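Local coordinates for protein glucosidase 2 subunit beta (Schizosaccharomyces pombe, PDB 4XQM) that recognises the mannose residues of N-glycans through its lectin (MRH) domain, as the non-catalytic subunit of the enzyme that trims glucose from immature glycoproteins, at residues 21-35 with 44-58. Sequence-based numbering, arbitrary orientation.
With MAN (alpha-D-mannopyranose), chain B.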
loop_
_atom_site.group_PDB
_atom_site.type_symbol
_atom_site.label_atom_id
_atom_site.label_comp_id
_atom_site.label_asym_id
_atom_site.label_seq_id
_atom_site.Cartn_x
_atom_site.Cartn_y
_atom_site.Cartn_z
ATOM N N VAL A 21 -4.633 3.401 1.787
ATOM C CA VAL A 21 -5.226 4.065 2.940
ATOM C C VAL A 21 -4.502 3.587 4.200
ATOM O O VAL A 21 -4.565 2.404 4.560
ATOM C CB VAL A 21 -6.724 3.784 3.043
ATOM C CG1 VAL A 21 -7.324 4.653 4.138
ATOM C CG2 VAL A 21 -7.398 4.095 1.732
ATOM N N PHE A 22 -3.805 4.500 4.870
ATOM C CA PHE A 22 -2.988 4.102 6.025
ATOM C C PHE A 22 -3.829 3.409 7.104
ATOM O O PHE A 22 -4.882 3.915 7.502
ATOM C CB PHE A 22 -2.237 5.301 6.624
ATOM C CG PHE A 22 -1.154 5.869 5.731
ATOM C CD1 PHE A 22 -0.455 5.061 4.835
ATOM C CD2 PHE A 22 -0.822 7.220 5.812
ATOM C CE1 PHE A 22 0.559 5.607 4.022
ATOM C CE2 PHE A 22 0.174 7.765 5.011
ATOM C CZ PHE A 22 0.864 6.966 4.118
ATOM N N TYR A 23 -3.364 2.233 7.536
ATOM C CA TYR A 23 -3.979 1.465 8.622
ATOM C C TYR A 23 -5.372 0.939 8.292
ATOM O O TYR A 23 -6.102 0.491 9.181
ATOM C CB TYR A 23 -4.012 2.277 9.923
ATOM C CG TYR A 23 -2.644 2.639 10.453
ATOM C CD1 TYR A 23 -1.593 1.730 10.411
ATOM C CD2 TYR A 23 -2.395 3.899 10.976
ATOM C CE1 TYR A 23 -0.332 2.068 10.903
ATOM C CE2 TYR A 23 -1.156 4.238 11.469
ATOM C CZ TYR A 23 -0.127 3.333 11.432
ATOM O OH TYR A 23 1.110 3.693 11.917
ATOM N N GLU A 24 -5.729 0.966 7.013
ATOM C CA GLU A 24 -6.993 0.391 6.579
ATOM C C GLU A 24 -6.758 -0.637 5.469
ATOM O O GLU A 24 -6.646 -1.837 5.746
ATOM C CB GLU A 24 -7.994 1.499 6.198
ATOM C CG GLU A 24 -8.388 2.310 7.449
ATOM C CD GLU A 24 -9.408 3.409 7.204
ATOM O OE1 GLU A 24 -9.886 3.573 6.056
ATOM O OE2 GLU A 24 -9.745 4.125 8.185
ATOM N N ASN A 25 -6.663 -0.186 4.228
ATOM C CA ASN A 25 -6.501 -1.132 3.126
ATOM C C ASN A 25 -5.769 -0.553 1.926
ATOM O O ASN A 25 -5.556 0.658 1.843
ATOM C CB ASN A 25 -7.866 -1.685 2.698
ATOM C CG ASN A 25 -8.955 -0.646 2.776
ATOM O OD1 ASN A 25 -8.732 0.529 2.475
ATOM N ND2 ASN A 25 -10.145 -1.064 3.199
ATOM N N VAL A 26 -5.379 -1.438 1.009
ATOM C CA VAL A 26 -4.775 -1.040 -0.258
ATOM C C VAL A 26 -5.573 -1.651 -1.395
ATOM O O VAL A 26 -5.938 -2.828 -1.322
ATOM C CB VAL A 26 -3.325 -1.537 -0.366
ATOM C CG1 VAL A 26 -2.732 -1.143 -1.702
ATOM C CG2 VAL A 26 -2.487 -0.962 0.779
ATOM N N PHE A 27 -5.841 -0.858 -2.433
ATOM C CA PHE A 27 -6.556 -1.339 -3.625
ATOM C C PHE A 27 -5.803 -1.092 -4.929
ATOM O O PHE A 27 -4.984 -0.160 -5.042
ATOM C CB PHE A 27 -7.932 -0.682 -3.759
ATOM C CG PHE A 27 -8.897 -1.056 -2.675
ATOM C CD1 PHE A 27 -8.939 -0.323 -1.500
ATOM C CD2 PHE A 27 -9.780 -2.109 -2.849
ATOM C CE1 PHE A 27 -9.831 -0.652 -0.492
ATOM C CE2 PHE A 27 -10.677 -2.447 -1.839
ATOM C CZ PHE A 27 -10.695 -1.717 -0.664
ATOM N N GLN A 28 -6.112 -1.931 -5.916
ATOM C CA GLN A 28 -5.649 -1.766 -7.286
ATOM C C GLN A 28 -6.923 -1.789 -8.117
ATOM O O GLN A 28 -7.540 -2.855 -8.253
ATOM C CB GLN A 28 -4.755 -2.942 -7.675
ATOM C CG GLN A 28 -4.260 -2.930 -9.126
ATOM C CD GLN A 28 -3.786 -4.291 -9.560
ATOM O OE1 GLN A 28 -4.577 -5.237 -9.616
ATOM N NE2 GLN A 28 -2.494 -4.406 -9.869
ATOM N N ASP A 29 -7.319 -0.630 -8.652
ATOM C CA ASP A 29 -8.678 -0.450 -9.178
ATOM C C ASP A 29 -9.656 -0.944 -8.106
ATOM O O ASP A 29 -9.551 -0.513 -6.954
ATOM C CB ASP A 29 -8.852 -1.146 -10.536
ATOM C CG ASP A 29 -8.025 -0.493 -11.626
ATOM O OD1 ASP A 29 -7.799 0.739 -11.521
ATOM O OD2 ASP A 29 -7.619 -1.193 -12.591
ATOM N N SER A 30 -10.570 -1.854 -8.442
ATOM C CA SER A 30 -11.511 -2.347 -7.425
ATOM C C SER A 30 -11.053 -3.616 -6.693
ATOM O O SER A 30 -11.809 -4.203 -5.910
ATOM C CB SER A 30 -12.895 -2.559 -8.038
ATOM O OG SER A 30 -13.481 -1.302 -8.330
ATOM N N ILE A 31 -9.815 -4.033 -6.937
ATOM C CA ILE A 31 -9.283 -5.243 -6.326
ATOM C C ILE A 31 -8.614 -4.954 -4.976
ATOM O O ILE A 31 -7.766 -4.060 -4.880
ATOM C CB ILE A 31 -8.271 -5.928 -7.270
ATOM C CG1 ILE A 31 -8.915 -6.216 -8.631
ATOM C CG2 ILE A 31 -7.740 -7.212 -6.638
ATOM C CD1 ILE A 31 -7.932 -6.770 -9.665
ATOM N N LEU A 32 -8.995 -5.697 -3.932
ATOM C CA LEU A 32 -8.343 -5.557 -2.630
ATOM C C LEU A 32 -6.955 -6.194 -2.660
ATOM O O LEU A 32 -6.823 -7.399 -2.914
ATOM C CB LEU A 32 -9.169 -6.207 -1.513
ATOM C CG LEU A 32 -8.514 -6.201 -0.120
ATOM C CD1 LEU A 32 -8.431 -4.781 0.435
ATOM C CD2 LEU A 32 -9.296 -7.088 0.839
ATOM N N LEU A 33 -5.926 -5.389 -2.394
ATOM C CA LEU A 33 -4.561 -5.908 -2.286
ATOM C C LEU A 33 -4.248 -6.414 -0.884
ATOM O O LEU A 33 -3.381 -7.262 -0.702
ATOM C CB LEU A 33 -3.549 -4.838 -2.696
ATOM C CG LEU A 33 -3.028 -4.942 -4.130
ATOM C CD1 LEU A 33 -4.116 -5.353 -5.123
ATOM C CD2 LEU A 33 -2.300 -3.681 -4.572
ATOM N N GLY A 34 -4.942 -5.887 0.116
ATOM C CA GLY A 34 -4.726 -6.325 1.477
ATOM C C GLY A 34 -5.309 -5.377 2.500
ATOM O O GLY A 34 -5.517 -4.195 2.211
ATOM N N ASN A 35 -5.560 -5.911 3.690
ATOM C CA ASN A 35 -6.000 -5.136 4.836
ATOM C C ASN A 35 -4.834 -4.966 5.785
ATOM O O ASN A 35 -3.983 -5.850 5.891
ATOM C CB ASN A 35 -7.150 -5.868 5.526
ATOM C CG ASN A 35 -8.167 -6.400 4.534
ATOM O OD1 ASN A 35 -8.551 -5.699 3.595
ATOM N ND2 ASN A 35 -8.598 -7.645 4.723
ATOM N N LEU A 44 4.656 -1.051 6.535
ATOM C CA LEU A 44 3.281 -1.453 6.844
ATOM C C LEU A 44 2.903 -2.670 6.004
ATOM O O LEU A 44 2.941 -2.612 4.762
ATOM C CB LEU A 44 2.303 -0.314 6.554
ATOM C CG LEU A 44 2.224 0.872 7.524
ATOM C CD1 LEU A 44 3.479 1.751 7.492
ATOM C CD2 LEU A 44 0.963 1.697 7.241
ATOM N N LYS A 45 2.527 -3.765 6.665
ATOM C CA LYS A 45 2.125 -4.967 5.947
ATOM C C LYS A 45 0.615 -5.036 5.820
ATOM O O LYS A 45 -0.108 -4.981 6.824
ATOM C CB LYS A 45 2.654 -6.230 6.640
ATOM C CG LYS A 45 4.172 -6.326 6.636
ATOM C CD LYS A 45 4.647 -7.638 7.262
ATOM C CE LYS A 45 6.160 -7.771 7.179
ATOM N NZ LYS A 45 6.573 -9.194 7.324
ATOM N N TYR A 46 0.149 -5.175 4.581
ATOM C CA TYR A 46 -1.264 -5.369 4.292
ATOM C C TYR A 46 -1.432 -6.799 3.768
ATOM O O TYR A 46 -0.673 -7.239 2.903
ATOM C CB TYR A 46 -1.742 -4.361 3.234
ATOM C CG TYR A 46 -1.838 -2.928 3.711
ATOM C CD1 TYR A 46 -0.696 -2.132 3.845
ATOM C CD2 TYR A 46 -3.071 -2.362 4.012
ATOM C CE1 TYR A 46 -0.792 -0.809 4.282
ATOM C CE2 TYR A 46 -3.176 -1.046 4.440
ATOM C CZ TYR A 46 -2.038 -0.278 4.572
ATOM O OH TYR A 46 -2.165 1.026 5.004
ATOM N N GLU A 47 -2.419 -7.525 4.293
ATOM C CA GLU A 47 -2.538 -8.963 4.024
ATOM C C GLU A 47 -3.959 -9.385 3.639
ATOM O O GLU A 47 -4.909 -8.607 3.779
ATOM C CB GLU A 47 -2.043 -9.756 5.248
ATOM C CG GLU A 47 -0.613 -9.444 5.616
ATOM C CD GLU A 47 -0.131 -10.197 6.840
ATOM O OE1 GLU A 47 -0.935 -10.939 7.449
ATOM O OE2 GLU A 47 1.061 -10.042 7.189
ATOM N N ASN A 48 -4.088 -10.622 3.158
ATOM C CA ASN A 48 -5.388 -11.244 2.896
ATOM C C ASN A 48 -6.242 -10.515 1.869
ATOM O O ASN A 48 -7.454 -10.371 2.042
ATOM C CB ASN A 48 -6.182 -11.433 4.199
ATOM C CG ASN A 48 -5.316 -11.887 5.343
ATOM O OD1 ASN A 48 -5.305 -11.269 6.408
ATOM N ND2 ASN A 48 -4.566 -12.963 5.131
ATOM N N GLY A 49 -5.612 -10.073 0.786
ATOM C CA GLY A 49 -6.335 -9.459 -0.309
ATOM C C GLY A 49 -7.047 -10.496 -1.168
ATOM O O GLY A 49 -7.104 -11.682 -0.815
ATOM N N GLN A 50 -7.573 -10.042 -2.300
ATOM C CA GLN A 50 -8.365 -10.876 -3.199
ATOM C C GLN A 50 -7.544 -12.015 -3.803
ATOM O O GLN A 50 -6.322 -11.892 -4.000
ATOM C CB GLN A 50 -8.965 -10.012 -4.321
ATOM C CG GLN A 50 -9.808 -10.803 -5.330
ATOM C CD GLN A 50 -10.393 -9.944 -6.444
ATOM O OE1 GLN A 50 -10.109 -10.156 -7.631
ATOM N NE2 GLN A 50 -11.237 -8.987 -6.067
ATOM N N SER A 51 -8.224 -13.128 -4.079
ATOM C CA SER A 51 -7.617 -14.264 -4.761
ATOM C C SER A 51 -7.036 -13.859 -6.119
ATOM O O SER A 51 -7.450 -12.862 -6.727
ATOM C CB SER A 51 -8.632 -15.399 -4.926
ATOM O OG SER A 51 -9.668 -15.021 -5.815
ATOM N N CYS A 52 -6.056 -14.636 -6.562
ATOM C CA CYS A 52 -5.245 -14.323 -7.724
ATOM C C CYS A 52 -5.083 -15.578 -8.576
ATOM O O CYS A 52 -4.619 -16.614 -8.094
ATOM C CB CYS A 52 -3.876 -13.841 -7.241
ATOM S SG CYS A 52 -2.660 -13.461 -8.512
ATOM N N TRP A 53 -5.479 -15.485 -9.841
ATOM C CA TRP A 53 -5.363 -16.617 -10.756
ATOM C C TRP A 53 -3.924 -17.124 -10.782
ATOM O O TRP A 53 -3.009 -16.378 -11.146
ATOM C CB TRP A 53 -5.756 -16.174 -12.160
ATOM C CG TRP A 53 -5.998 -17.285 -13.134
ATOM C CD1 TRP A 53 -6.155 -18.611 -12.861
ATOM C CD2 TRP A 53 -6.116 -17.151 -14.553
ATOM N NE1 TRP A 53 -6.363 -19.315 -14.035
ATOM C CE2 TRP A 53 -6.339 -18.428 -15.090
ATOM C CE3 TRP A 53 -6.054 -16.052 -15.425
ATOM C CZ2 TRP A 53 -6.516 -18.654 -16.449
ATOM C CZ3 TRP A 53 -6.222 -16.270 -16.776
ATOM C CH2 TRP A 53 -6.447 -17.561 -17.280
ATOM N N ASN A 54 -3.739 -18.387 -10.385
ATOM C CA ASN A 54 -2.425 -19.039 -10.398
ATOM C C ASN A 54 -1.416 -18.400 -9.447
ATOM O O ASN A 54 -0.204 -18.580 -9.589
ATOM C CB ASN A 54 -1.868 -19.117 -11.825
ATOM C CG ASN A 54 -2.618 -20.125 -12.669
ATOM O OD1 ASN A 54 -3.014 -21.183 -12.174
ATOM N ND2 ASN A 54 -2.827 -19.799 -13.949
ATOM N N GLY A 55 -1.927 -17.680 -8.457
ATOM C CA GLY A 55 -1.052 -16.999 -7.517
ATOM C C GLY A 55 -1.587 -17.027 -6.108
ATOM O O GLY A 55 -2.612 -17.660 -5.821
ATOM N N PRO A 56 -0.901 -16.322 -5.203
ATOM C CA PRO A 56 -1.324 -16.238 -3.807
ATOM C C PRO A 56 -2.424 -15.207 -3.655
ATOM O O PRO A 56 -2.508 -14.308 -4.492
ATOM C CB PRO A 56 -0.056 -15.730 -3.105
ATOM C CG PRO A 56 0.617 -14.860 -4.151
ATOM C CD PRO A 56 0.373 -15.619 -5.447
ATOM N N HIS A 57 -3.257 -15.326 -2.626
ATOM C CA HIS A 57 -4.107 -14.195 -2.271
ATOM C C HIS A 57 -3.211 -12.966 -2.109
ATOM O O HIS A 57 -2.094 -13.064 -1.591
ATOM C CB HIS A 57 -4.906 -14.477 -0.992
ATOM C CG HIS A 57 -6.134 -15.307 -1.225
ATOM N ND1 HIS A 57 -6.086 -16.561 -1.787
ATOM C CD2 HIS A 57 -7.441 -15.053 -0.983
ATOM C CE1 HIS A 57 -7.310 -17.059 -1.873
ATOM N NE2 HIS A 57 -8.155 -16.146 -1.389
ATOM N N ARG A 58 -3.695 -11.815 -2.569
ATOM C CA ARG A 58 -2.831 -10.643 -2.693
ATOM C C ARG A 58 -2.369 -10.105 -1.338
ATOM O O ARG A 58 -3.022 -10.299 -0.309
ATOM C CB ARG A 58 -3.511 -9.550 -3.533
ATOM C CG ARG A 58 -3.680 -9.929 -5.017
ATOM C CD ARG A 58 -4.511 -8.883 -5.757
ATOM N NE ARG A 58 -4.664 -9.166 -7.191
ATOM C CZ ARG A 58 -5.518 -10.066 -7.656
ATOM N NH1 ARG A 58 -6.247 -10.757 -6.798
ATOM N NH2 ARG A 58 -5.642 -10.292 -8.959
HETATM C C1 MAN B . -4.276 -8.354 -12.163
HETATM C C2 MAN B . -3.569 -7.528 -11.262
HETATM C C3 MAN B . -2.101 -7.966 -11.364
HETATM C C4 MAN B . -1.981 -9.509 -11.179
HETATM C C5 MAN B . -2.863 -10.216 -12.220
HETATM C C6 MAN B . -2.955 -11.710 -12.011
HETATM O O1 MAN B . -3.550 -7.981 -13.296
HETATM O O2 MAN B . -4.043 -7.770 -9.987
HETATM O O3 MAN B . -1.308 -7.257 -10.450
HETATM O O4 MAN B . -0.658 -9.922 -11.379
HETATM O O5 MAN B . -4.181 -9.718 -12.052
HETATM O O6 MAN B . -3.526 -12.275 -13.196
HETATM O O HOH W 1 -7.145 -9.152 6.926
#
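Y46 lays its ring across V26, whose CG2 sits almost over the ring centre, 3.5 Å from the centroid and 8° off the normal, a CH-pi contact. A tyrosine suits this place because its hydroxyl reaches on to the V21–E24 turn: Y46 OH donates to V21 O at 2.8 Å, above the carbonyl plane, while E24 N approaches from the opposite face. V21 O thus accepts two bonds, one closing the type II turn and one tying it to Y46.

Arginine suits position 58 because its long apolar chain can pack while its flat head donates twice, edge toward the sugar. R58 CD meets L33 CD1 at 3.6 Å; I31 CG2 lies over one guanidinium face and C52 CB over the other, both offset toward the rim. R58 NE and NH2 each hydrogen-bond mannose O2 at 3.2 Å; Q28 OE1 accepts from that same hydroxyl.

Beside Y46, N35 pairs antiparallel with E47 by two backbone bonds, and a water bridges N35 ND2 to N48 OD1. G49 lies where a side chain would collide with the L32 and L33 carbonyls.

The contact joins the hairpin of strands 31-40 and 43-48 to neighbouring strand 25-28, while Y83 of strand 82-89 touches L33 and hydrogen-bonds R58.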